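Local coordinates for protein Poly(A) ribonuclease POP2 (Saccharomyces cerevisiae, PDB 1UOC) that degrades RNA from the 3' end, preferring poly(A), through its RNase D domain, as a probably catalytic subunit of the CCR4-NOT deadenylase complex, at residues N39-S44 against V156-Y161; F102-D107 against I136-F141; N196-N201 against K277-I282. All blocks are in the same frame, centred on the assembly; numbering follows the deposited sequence.

In the fold
All three contacts reach the same six-stranded mixed sheet of this DEDD-type nuclease domain. Interaction 1 lies inside the sheet, its centre about 6 Å from the centre of the chain, where strands 40-48 and 157-160 run parallel. Interaction 3 is at the edge strand 197-199, the other neighbour of strand 157-160; its centre is about 10 Å from that of interaction 1, and the two touch. Interaction 2 lies at the end of strand 99-103, where helix 138-146 begins, with its centre about 20 Å from interaction 1 and 28 Å from interaction 3. Its segments fall between those of interaction 1 in the chain; interaction 3 follows both. Strand 40-48 carries S44, predicted to bind a catalytic divalent metal.

Interaction 1: residues N39-S44 against V156-Y161; sequences NHVSIS and VTWITY
T157 N donates to N39 O and V41 N to T157 O. I159 N then donates to V41 O at 2.7 Å, and I43 N to I159 O, which makes four backbone hydrogen bonds between the segments. The bridges pair H40 with T157, V41 with W158 and S42 with I159. CA-H...O contacts run beside them, such as S42 CA to I159 O at 3.2 Å.

This is a parallel pair inside the central sheet of the RNase D domain. The strand axes make an angle of 29°. On its other edge, strand 40-48 bonds to strand 77-86, where N39 and H40 both face S86 in a classic beta bulge.

Two CH-pi contacts lie on different faces of the sheet. On one, T157 CB sits over the centre of the H40 ring, 3.9 Å from its centroid. The imidazole is held from its edge as well: H40 ND1 donates to N39 OD1 at 3.0 Å, with the acceptor close to the ring plane. On the other face, V41 CG1 lies over the six-membered ring of W158. It is anti to its own backbone N (chi1 -165°) and 3.9 Å from W158 CZ3. I43 CB meets the same ring at its edge. W158 NE1 is bonded to L150 O, and V41 CG2 packs on V156 CG1.

Water extends the pairing at both ends. Water 2 accepts from Y161 N and lies 2.7 Å from I43 O, to which it may donate. Water 1 bonds T157 OG1 and makes a weak bond to N39 O.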
loop_
_atom_site.group_PDB
_atom_site.type_symbol
_atom_site.label_atom_id
_atom_site.label_comp_id
_atom_site.label_asym_id
_atom_site.label_seq_id
_atom_site.Cartn_x
_atom_site.Cartn_y
_atom_site.Cartn_z
ATOM N N ASN A 39 -11.299 -8.123 5.193
ATOM C CA ASN A 39 -10.533 -8.719 4.105
ATOM C C ASN A 39 -10.012 -7.813 2.999
ATOM O O ASN A 39 -9.518 -8.305 1.981
ATOM C CB ASN A 39 -11.313 -9.907 3.497
ATOM C CG ASN A 39 -12.686 -9.507 2.923
ATOM O OD1 ASN A 39 -12.954 -8.333 2.663
ATOM N ND2 ASN A 39 -13.554 -10.502 2.709
ATOM N N HIS A 40 -10.132 -6.501 3.177
ATOM C CA HIS A 40 -9.596 -5.544 2.201
ATOM C C HIS A 40 -8.353 -4.942 2.870
ATOM O O HIS A 40 -8.428 -4.403 3.972
ATOM C CB HIS A 40 -10.620 -4.448 1.868
ATOM C CG HIS A 40 -11.630 -4.855 0.838
ATOM N ND1 HIS A 40 -12.452 -5.955 0.988
ATOM C CD2 HIS A 40 -11.932 -4.323 -0.372
ATOM C CE1 HIS A 40 -13.211 -6.083 -0.087
ATOM N NE2 HIS A 40 -12.915 -5.108 -0.929
ATOM N N VAL A 41 -7.214 -5.055 2.198
ATOM C CA VAL A 41 -5.939 -4.579 2.722
ATOM C C VAL A 41 -5.264 -3.573 1.786
ATOM O O VAL A 41 -5.043 -3.864 0.607
ATOM C CB VAL A 41 -4.948 -5.757 2.881
ATOM C CG1 VAL A 41 -3.757 -5.351 3.750
ATOM C CG2 VAL A 41 -5.673 -6.951 3.465
ATOM N N SER A 42 -4.926 -2.401 2.311
ATOM C CA SER A 42 -4.238 -1.390 1.508
ATOM C C SER A 42 -2.788 -1.372 1.977
ATOM O O SER A 42 -2.496 -1.693 3.133
ATOM C CB SER A 42 -4.849 -0.017 1.730
ATOM O OG SER A 42 -4.704 0.346 3.089
ATOM N N ILE A 43 -1.884 -1.013 1.078
ATOM C CA ILE A 43 -0.473 -0.954 1.416
ATOM C C ILE A 43 0.197 0.306 0.883
ATOM O O ILE A 43 -0.132 0.800 -0.194
ATOM C CB ILE A 43 0.288 -2.187 0.879
ATOM C CG1 ILE A 43 1.782 -2.043 1.186
ATOM C CG2 ILE A 43 0.034 -2.351 -0.623
ATOM C CD1 ILE A 43 2.623 -3.163 0.643
ATOM N N SER A 44 1.143 0.820 1.653
ATOM C CA SER A 44 1.893 2.003 1.271
ATOM C C SER A 44 3.331 1.788 1.733
ATOM O O SER A 44 3.592 1.034 2.679
ATOM C CB SER A 44 1.312 3.250 1.924
ATOM O OG SER A 44 1.894 4.398 1.337
ATOM N N VAL A 156 -9.206 -12.250 -0.197
ATOM C CA VAL A 156 -8.560 -11.047 0.302
ATOM C C VAL A 156 -8.284 -10.150 -0.907
ATOM O O VAL A 156 -7.690 -10.579 -1.901
ATOM C CB VAL A 156 -7.221 -11.372 1.022
ATOM C CG1 VAL A 156 -6.470 -10.083 1.346
ATOM C CG2 VAL A 156 -7.487 -12.137 2.300
ATOM N N THR A 157 -8.714 -8.900 -0.802
ATOM C CA THR A 157 -8.549 -7.918 -1.866
ATOM C C THR A 157 -7.474 -6.901 -1.488
ATOM O O THR A 157 -7.602 -6.194 -0.490
ATOM C CB THR A 157 -9.878 -7.174 -2.109
ATOM O OG1 THR A 157 -10.887 -8.117 -2.489
ATOM C CG2 THR A 157 -9.731 -6.126 -3.194
ATOM N N TRP A 158 -6.407 -6.827 -2.274
ATOM C CA TRP A 158 -5.346 -5.861 -1.988
ATOM C C TRP A 158 -5.599 -4.563 -2.725
ATOM O O TRP A 158 -6.034 -4.567 -3.872
ATOM C CB TRP A 158 -3.973 -6.407 -2.384
ATOM C CG TRP A 158 -3.386 -7.382 -1.395
ATOM C CD1 TRP A 158 -3.610 -8.726 -1.326
ATOM C CD2 TRP A 158 -2.449 -7.081 -0.358
ATOM N NE1 TRP A 158 -2.865 -9.284 -0.313
ATOM C CE2 TRP A 158 -2.144 -8.294 0.299
ATOM C CE3 TRP A 158 -1.836 -5.898 0.082
ATOM C CZ2 TRP A 158 -1.251 -8.361 1.378
ATOM C CZ3 TRP A 158 -0.942 -5.961 1.165
ATOM C CH2 TRP A 158 -0.661 -7.186 1.798
ATOM N N ILE A 159 -5.323 -3.452 -2.056
ATOM C CA ILE A 159 -5.518 -2.111 -2.610
ATOM C C ILE A 159 -4.167 -1.413 -2.633
ATOM O O ILE A 159 -3.463 -1.386 -1.622
ATOM C CB ILE A 159 -6.490 -1.280 -1.740
ATOM C CG1 ILE A 159 -7.817 -2.024 -1.591
ATOM C CG2 ILE A 159 -6.706 0.107 -2.358
ATOM C CD1 ILE A 159 -8.548 -2.249 -2.908
ATOM N N THR A 160 -3.810 -0.846 -3.779
ATOM C CA THR A 160 -2.533 -0.177 -3.934
ATOM C C THR A 160 -2.697 1.108 -4.718
ATOM O O THR A 160 -3.749 1.358 -5.308
ATOM C CB THR A 160 -1.551 -1.092 -4.682
ATOM O OG1 THR A 160 -0.273 -0.452 -4.767
ATOM C CG2 THR A 160 -2.075 -1.378 -6.096
ATOM N N TYR A 161 -1.651 1.925 -4.717
ATOM C CA TYR A 161 -1.645 3.188 -5.449
ATOM C C TYR A 161 -0.268 3.193 -6.084
ATOM O O TYR A 161 0.733 3.147 -5.376
ATOM C CB TYR A 161 -1.785 4.377 -4.493
ATOM C CG TYR A 161 -2.583 5.518 -5.080
ATOM C CD1 TYR A 161 -3.977 5.491 -5.062
ATOM C CD2 TYR A 161 -1.949 6.586 -5.726
ATOM C CE1 TYR A 161 -4.728 6.494 -5.677
ATOM C CE2 TYR A 161 -2.681 7.587 -6.345
ATOM C CZ TYR A 161 -4.072 7.535 -6.322
ATOM O OH TYR A 161 -4.811 8.507 -6.962
HETATM O O HOH W 1 -11.960 -9.325 -0.203
HETATM O O HOH W 2 0.188 1.239 -2.802
#

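Interaction 2: residues F102-D107 against I136-F141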
loop_
_atom_site.group_PDB
_atom_site.type_symbol
_atom_site.label_atom_id
_atom_site.label_comp_id
_atom_site.label_asym_id
_atom_site.label_seq_id
_atom_site.Cartn_x
_atom_site.Cartn_y
_atom_site.Cartn_z
ATOM N N PHE A 102 4.567 -0.099 10.048
ATOM C CA PHE A 102 5.726 -0.881 10.421
ATOM C C PHE A 102 6.990 -0.060 10.167
ATOM O O PHE A 102 7.191 0.473 9.078
ATOM C CB PHE A 102 5.760 -2.181 9.614
ATOM C CG PHE A 102 4.547 -3.062 9.820
ATOM C CD1 PHE A 102 3.388 -2.868 9.066
ATOM C CD2 PHE A 102 4.565 -4.076 10.767
ATOM C CE1 PHE A 102 2.267 -3.674 9.254
ATOM C CE2 PHE A 102 3.448 -4.892 10.966
ATOM C CZ PHE A 102 2.296 -4.687 10.204
ATOM N N ASN A 103 7.837 0.045 11.183
ATOM C CA ASN A 103 9.077 0.808 11.072
ATOM C C ASN A 103 10.241 -0.187 11.011
ATOM O O ASN A 103 10.407 -1.018 11.899
ATOM C CB ASN A 103 9.194 1.745 12.272
ATOM C CG ASN A 103 8.006 2.701 12.387
ATOM O OD1 ASN A 103 7.056 2.454 13.137
ATOM N ND2 ASN A 103 8.052 3.791 11.635
ATOM N N PHE A 104 11.036 -0.119 9.948
ATOM C CA PHE A 104 12.128 -1.067 9.779
ATOM C C PHE A 104 13.486 -0.597 10.265
ATOM O O PHE A 104 13.740 0.608 10.393
ATOM C CB PHE A 104 12.228 -1.494 8.315
ATOM C CG PHE A 104 11.002 -2.188 7.810
ATOM C CD1 PHE A 104 9.991 -1.476 7.177
ATOM C CD2 PHE A 104 10.841 -3.556 7.994
ATOM C CE1 PHE A 104 8.828 -2.121 6.727
ATOM C CE2 PHE A 104 9.684 -4.210 7.552
ATOM C CZ PHE A 104 8.677 -3.489 6.918
ATOM N N GLU A 105 14.362 -1.558 10.525
ATOM C CA GLU A 105 15.700 -1.248 11.003
ATOM C C GLU A 105 16.433 -0.391 9.989
ATOM O O GLU A 105 16.270 -0.560 8.783
ATOM C CB GLU A 105 16.492 -2.530 11.280
ATOM C CG GLU A 105 16.971 -3.287 10.056
ATOM C CD GLU A 105 17.459 -4.691 10.408
ATOM O OE1 GLU A 105 18.119 -5.337 9.567
ATOM O OE2 GLU A 105 17.168 -5.151 11.531
ATOM N N PHE A 106 17.236 0.535 10.494
ATOM C CA PHE A 106 17.988 1.436 9.647
ATOM C C PHE A 106 19.402 1.598 10.196
ATOM O O PHE A 106 19.588 1.799 11.393
ATOM C CB PHE A 106 17.278 2.784 9.593
ATOM C CG PHE A 106 17.984 3.795 8.761
ATOM C CD1 PHE A 106 18.105 3.620 7.385
ATOM C CD2 PHE A 106 18.545 4.919 9.354
ATOM C CE1 PHE A 106 18.777 4.551 6.607
ATOM C CE2 PHE A 106 19.221 5.857 8.587
ATOM C CZ PHE A 106 19.338 5.672 7.208
ATOM N N ASP A 107 20.388 1.519 9.309
ATOM C CA ASP A 107 21.797 1.627 9.685
ATOM C C ASP A 107 22.311 3.065 9.584
ATOM O O ASP A 107 22.493 3.593 8.490
ATOM C CB ASP A 107 22.628 0.710 8.784
ATOM C CG ASP A 107 21.753 -0.220 7.949
ATOM O OD1 ASP A 107 21.017 0.286 7.065
ATOM O OD2 ASP A 107 21.783 -1.453 8.182
ATOM N N ILE A 136 12.259 -2.910 12.915
ATOM C CA ILE A 136 12.057 -4.327 12.702
ATOM C C ILE A 136 12.892 -4.858 11.544
ATOM O O ILE A 136 13.254 -4.110 10.614
ATOM C CB ILE A 136 10.570 -4.658 12.451
ATOM C CG1 ILE A 136 10.254 -4.538 10.980
ATOM C CG2 ILE A 136 9.667 -3.715 13.235
ATOM C CD1 ILE A 136 9.503 -5.720 10.494
ATOM N N ASP A 137 13.195 -6.153 11.606
ATOM C CA ASP A 137 13.984 -6.808 10.570
ATOM C C ASP A 137 13.076 -7.195 9.403
ATOM O O ASP A 137 12.080 -7.904 9.586
ATOM C CB ASP A 137 14.689 -8.034 11.168
ATOM C CG ASP A 137 15.406 -8.858 10.128
ATOM O OD1 ASP A 137 14.764 -9.753 9.538
ATOM O OD2 ASP A 137 16.608 -8.604 9.895
ATOM N N VAL A 138 13.428 -6.744 8.202
ATOM C CA VAL A 138 12.598 -7.011 7.034
ATOM C C VAL A 138 12.331 -8.477 6.703
ATOM O O VAL A 138 11.247 -8.798 6.234
ATOM C CB VAL A 138 13.129 -6.274 5.763
ATOM C CG1 VAL A 138 14.227 -7.069 5.089
ATOM C CG2 VAL A 138 11.982 -6.038 4.796
ATOM N N PHE A 139 13.282 -9.376 6.931
ATOM C CA PHE A 139 13.013 -10.785 6.635
ATOM C C PHE A 139 11.960 -11.345 7.601
ATOM O O PHE A 139 11.064 -12.089 7.199
ATOM C CB PHE A 139 14.281 -11.641 6.743
ATOM C CG PHE A 139 14.019 -13.113 6.546
ATOM C CD1 PHE A 139 13.720 -13.613 5.282
ATOM C CD2 PHE A 139 13.992 -13.989 7.634
ATOM C CE1 PHE A 139 13.394 -14.964 5.100
ATOM C CE2 PHE A 139 13.665 -15.346 7.460
ATOM C CZ PHE A 139 13.365 -15.828 6.195
ATOM N N GLU A 140 12.084 -10.989 8.875
ATOM C CA GLU A 140 11.157 -11.443 9.905
ATOM C C GLU A 140 9.755 -10.967 9.567
ATOM O O GLU A 140 8.780 -11.700 9.738
ATOM C CB GLU A 140 11.579 -10.883 11.264
ATOM C CG GLU A 140 11.533 -11.888 12.395
ATOM C CD GLU A 140 12.136 -11.349 13.687
ATOM O OE1 GLU A 140 13.330 -10.971 13.678
ATOM O OE2 GLU A 140 11.417 -11.307 14.712
ATOM N N PHE A 141 9.672 -9.724 9.089
ATOM C CA PHE A 141 8.404 -9.119 8.704
ATOM C C PHE A 141 7.799 -9.869 7.531
ATOM O O PHE A 141 6.620 -10.215 7.557
ATOM C CB PHE A 141 8.600 -7.647 8.304
ATOM C CG PHE A 141 7.384 -7.022 7.654
ATOM C CD1 PHE A 141 6.363 -6.468 8.430
ATOM C CD2 PHE A 141 7.234 -7.044 6.264
ATOM C CE1 PHE A 141 5.210 -5.948 7.836
ATOM C CE2 PHE A 141 6.088 -6.529 5.661
ATOM C CZ PHE A 141 5.070 -5.980 6.456
#
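F141 meets both F102 and F104 edge to face, and the three form an aromatic cluster. It lies where the end of strand 99-103 meets the start of helix 138-146, at one side of the nuclease domain's sheet.

F141 takes part in both T-shaped pairs. It points its CB toward the 102-107 segment, and CG is anti to the backbone N (chi1 169°). The edge of the F141 ring points at the face of F102, with CE1 over the centre of that ring and 3.5 Å from F102 CD2. The two planes are 68° apart. F141 in turn offers a face to F104, whose CZ lies over its centre, and F104 CE2 comes to 3.6 Å from F141 CG. These planes are nearly perpendicular, at 85°. The F104 side chain also lies alongside that of I136, pointing the same way, and its CE2 touches V138 CG2 at 4.0 Å. Around the cluster, F102 packs on F28 and L83, and F104 on L81.

A single backbone bridge holds the segments together next to these rings. I136 N donates to N103 O at 2.8 Å in an almost straight bond, and E105 N donates to I136 O. Beyond it the side chains of E105 and D137 run side by side. Their OE1 and OD2 are 3.6 Å apart, a like-charge approach that would probably disfavour having both carboxylates fully charged. D137 is the N-cap of helix 138-146: its OD1 accepts from E140 N at 3.0 Å through the anti lone pair.

Interaction 3: residues N196-N201 against K277-I282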
loop_
_atom_site.group_PDB
_atom_site.type_symbol
_atom_site.label_atom_id
_atom_site.label_comp_id
_atom_site.label_asym_id
_atom_site.label_seq_id
_atom_site.Cartn_x
_atom_site.Cartn_y
_atom_site.Cartn_z
ATOM N N ASN A 196 -6.076 -11.166 -5.960
ATOM C CA ASN A 196 -7.189 -10.220 -6.026
ATOM C C ASN A 196 -6.691 -8.847 -5.592
ATOM O O ASN A 196 -6.539 -8.585 -4.402
ATOM C CB ASN A 196 -8.312 -10.714 -5.098
ATOM C CG ASN A 196 -9.601 -9.938 -5.255
ATOM O OD1 ASN A 196 -9.679 -8.968 -6.008
ATOM N ND2 ASN A 196 -10.627 -10.362 -4.528
ATOM N N PHE A 197 -6.419 -7.963 -6.543
ATOM C CA PHE A 197 -5.925 -6.656 -6.153
ATOM C C PHE A 197 -6.289 -5.530 -7.106
ATOM O O PHE A 197 -6.616 -5.751 -8.271
ATOM C CB PHE A 197 -4.401 -6.721 -5.938
ATOM C CG PHE A 197 -3.582 -6.552 -7.193
ATOM C CD1 PHE A 197 -3.360 -5.288 -7.726
ATOM C CD2 PHE A 197 -3.011 -7.651 -7.822
ATOM C CE1 PHE A 197 -2.584 -5.115 -8.865
ATOM C CE2 PHE A 197 -2.228 -7.495 -8.967
ATOM C CZ PHE A 197 -2.015 -6.221 -9.491
ATOM N N TYR A 198 -6.250 -4.310 -6.591
ATOM C CA TYR A 198 -6.562 -3.138 -7.396
ATOM C C TYR A 198 -5.565 -2.007 -7.213
ATOM O O TYR A 198 -5.036 -1.792 -6.126
ATOM C CB TYR A 198 -7.945 -2.587 -7.054
ATOM C CG TYR A 198 -9.089 -3.484 -7.441
ATOM C CD1 TYR A 198 -9.452 -4.568 -6.644
ATOM C CD2 TYR A 198 -9.801 -3.261 -8.622
ATOM C CE1 TYR A 198 -10.505 -5.415 -7.018
ATOM C CE2 TYR A 198 -10.849 -4.097 -9.002
ATOM C CZ TYR A 198 -11.197 -5.171 -8.199
ATOM O OH TYR A 198 -12.228 -5.998 -8.584
ATOM N N ASP A 199 -5.300 -1.297 -8.299
ATOM C CA ASP A 199 -4.429 -0.138 -8.240
ATOM C C ASP A 199 -5.440 1.010 -8.278
ATOM O O ASP A 199 -6.001 1.323 -9.334
ATOM C CB ASP A 199 -3.522 -0.046 -9.463
ATOM C CG ASP A 199 -2.538 1.093 -9.350
ATOM O OD1 ASP A 199 -2.918 2.143 -8.786
ATOM O OD2 ASP A 199 -1.390 0.947 -9.822
ATOM N N LEU A 200 -5.696 1.610 -7.120
ATOM C CA LEU A 200 -6.658 2.695 -7.024
ATOM C C LEU A 200 -6.292 3.855 -7.944
ATOM O O LEU A 200 -7.166 4.518 -8.492
ATOM C CB LEU A 200 -6.753 3.177 -5.571
ATOM C CG LEU A 200 -7.712 4.331 -5.284
ATOM C CD1 LEU A 200 -9.066 4.035 -5.878
ATOM C CD2 LEU A 200 -7.806 4.531 -3.789
ATOM N N ASN A 201 -4.998 4.093 -8.109
ATOM C CA ASN A 201 -4.516 5.165 -8.967
ATOM C C ASN A 201 -5.026 4.933 -10.394
ATOM O O ASN A 201 -5.511 5.841 -11.072
ATOM C CB ASN A 201 -2.983 5.178 -8.931
ATOM C CG ASN A 201 -2.383 6.139 -9.933
ATOM O OD1 ASN A 201 -2.449 5.914 -11.139
ATOM N ND2 ASN A 201 -1.802 7.224 -9.439
ATOM N N LYS A 277 -13.038 -5.270 -13.941
ATOM C CA LYS A 277 -12.374 -5.342 -15.237
ATOM C C LYS A 277 -10.895 -4.988 -15.089
ATOM O O LYS A 277 -10.059 -5.428 -15.873
ATOM C CB LYS A 277 -13.045 -4.378 -16.215
ATOM C CG LYS A 277 -12.474 -4.376 -17.627
ATOM C CD LYS A 277 -13.094 -3.230 -18.429
ATOM C CE LYS A 277 -12.508 -3.111 -19.831
ATOM N NZ LYS A 277 -12.901 -1.825 -20.488
ATOM N N TYR A 278 -10.572 -4.192 -14.078
ATOM C CA TYR A 278 -9.187 -3.805 -13.855
ATOM C C TYR A 278 -8.504 -4.516 -12.691
ATOM O O TYR A 278 -7.425 -4.123 -12.258
ATOM C CB TYR A 278 -9.083 -2.295 -13.677
ATOM C CG TYR A 278 -9.161 -1.553 -14.982
ATOM C CD1 TYR A 278 -10.382 -1.347 -15.620
ATOM C CD2 TYR A 278 -8.005 -1.104 -15.605
ATOM C CE1 TYR A 278 -10.442 -0.708 -16.859
ATOM C CE2 TYR A 278 -8.049 -0.464 -16.835
ATOM C CZ TYR A 278 -9.266 -0.269 -17.460
ATOM O OH TYR A 278 -9.296 0.354 -18.687
ATOM N N GLN A 279 -9.131 -5.564 -12.186
ATOM C CA GLN A 279 -8.528 -6.340 -11.112
ATOM C C GLN A 279 -7.203 -6.856 -11.657
ATOM O O GLN A 279 -7.100 -7.180 -12.839
ATOM C CB GLN A 279 -9.435 -7.528 -10.736
ATOM C CG GLN A 279 -8.962 -8.356 -9.556
ATOM C CD GLN A 279 -7.759 -9.213 -9.889
ATOM O OE1 GLN A 279 -6.734 -9.169 -9.196
ATOM N NE2 GLN A 279 -7.872 -10.008 -10.950
ATOM N N GLY A 280 -6.190 -6.910 -10.802
ATOM C CA GLY A 280 -4.886 -7.419 -11.196
ATOM C C GLY A 280 -4.094 -6.635 -12.226
ATOM O O GLY A 280 -2.998 -7.040 -12.605
ATOM N N VAL A 281 -4.626 -5.503 -12.669
ATOM C CA VAL A 281 -3.939 -4.707 -13.679
ATOM C C VAL A 281 -2.921 -3.774 -13.054
ATOM O O VAL A 281 -3.262 -2.922 -12.233
ATOM C CB VAL A 281 -4.944 -3.881 -14.520
ATOM C CG1 VAL A 281 -4.204 -3.008 -15.511
ATOM C CG2 VAL A 281 -5.890 -4.823 -15.262
ATOM N N ILE A 282 -1.668 -3.953 -13.452
ATOM C CA ILE A 282 -0.554 -3.150 -12.968
ATOM C C ILE A 282 -0.156 -2.125 -14.023
ATOM O O ILE A 282 -0.212 -0.911 -13.804
ATOM C CB ILE A 282 0.697 -4.013 -12.740
ATOM C CG1 ILE A 282 0.397 -5.160 -11.784
ATOM C CG2 ILE A 282 1.828 -3.156 -12.204
ATOM C CD1 ILE A 282 1.557 -6.130 -11.639
HETATM O O HOH W 3 -5.448 -2.473 -11.001
#
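The side chain of Q279 folds over to the backbone of F197 and bonds it. Its CG is anti to the backbone N, and the chain then bends at chi2 (-73°). Q279 OE1 accepts from F197 N at 2.9 Å. The donor lies in the carbonyl plane, on a lone pair. The same oxygen is 3.4 Å from N196 CA, while Q279 CG touches N196 OD1. The two side-chain amides are nearly perpendicular, 84° apart. N196 ND2 turns elsewhere, to D154 O.

On the next peptide, F197 O accepts from G280 N at 2.8 Å. F197 N and O are thus both taken by Q279 and G280. Strand 197-199 is the outermost strand on this side of the sheet, paired with strand 157-160. Y278 to V281 form a type II beta turn, with G280 in the position of positive phi, and this turn lies against the other edge of strand 197-199.

F197 has CG between the backbone N and the carbonyl carbon (chi1 85°). One face of its ring lies on G280, with CA 3.4 Å above the plane and offset toward the rim. I282 CG1 meets the ring at its edge, 3.5 Å from F197 CZ. F197 and I282 both also touch V190 of helix 183-193. The Y198 ring is placed against Q279 instead: Q279 CA sits over one face, 4.2 Å from the centroid, and Q279 CB is near Y198 OH.

At the end of the strand, water 3 joins the two backbones. It accepts from D199 N at 3.0 Å and donates to Y278 O and to V281 O. D199 CB comes to 4.0 Å from V281 O, and D199 OD2 accepts from A163 N.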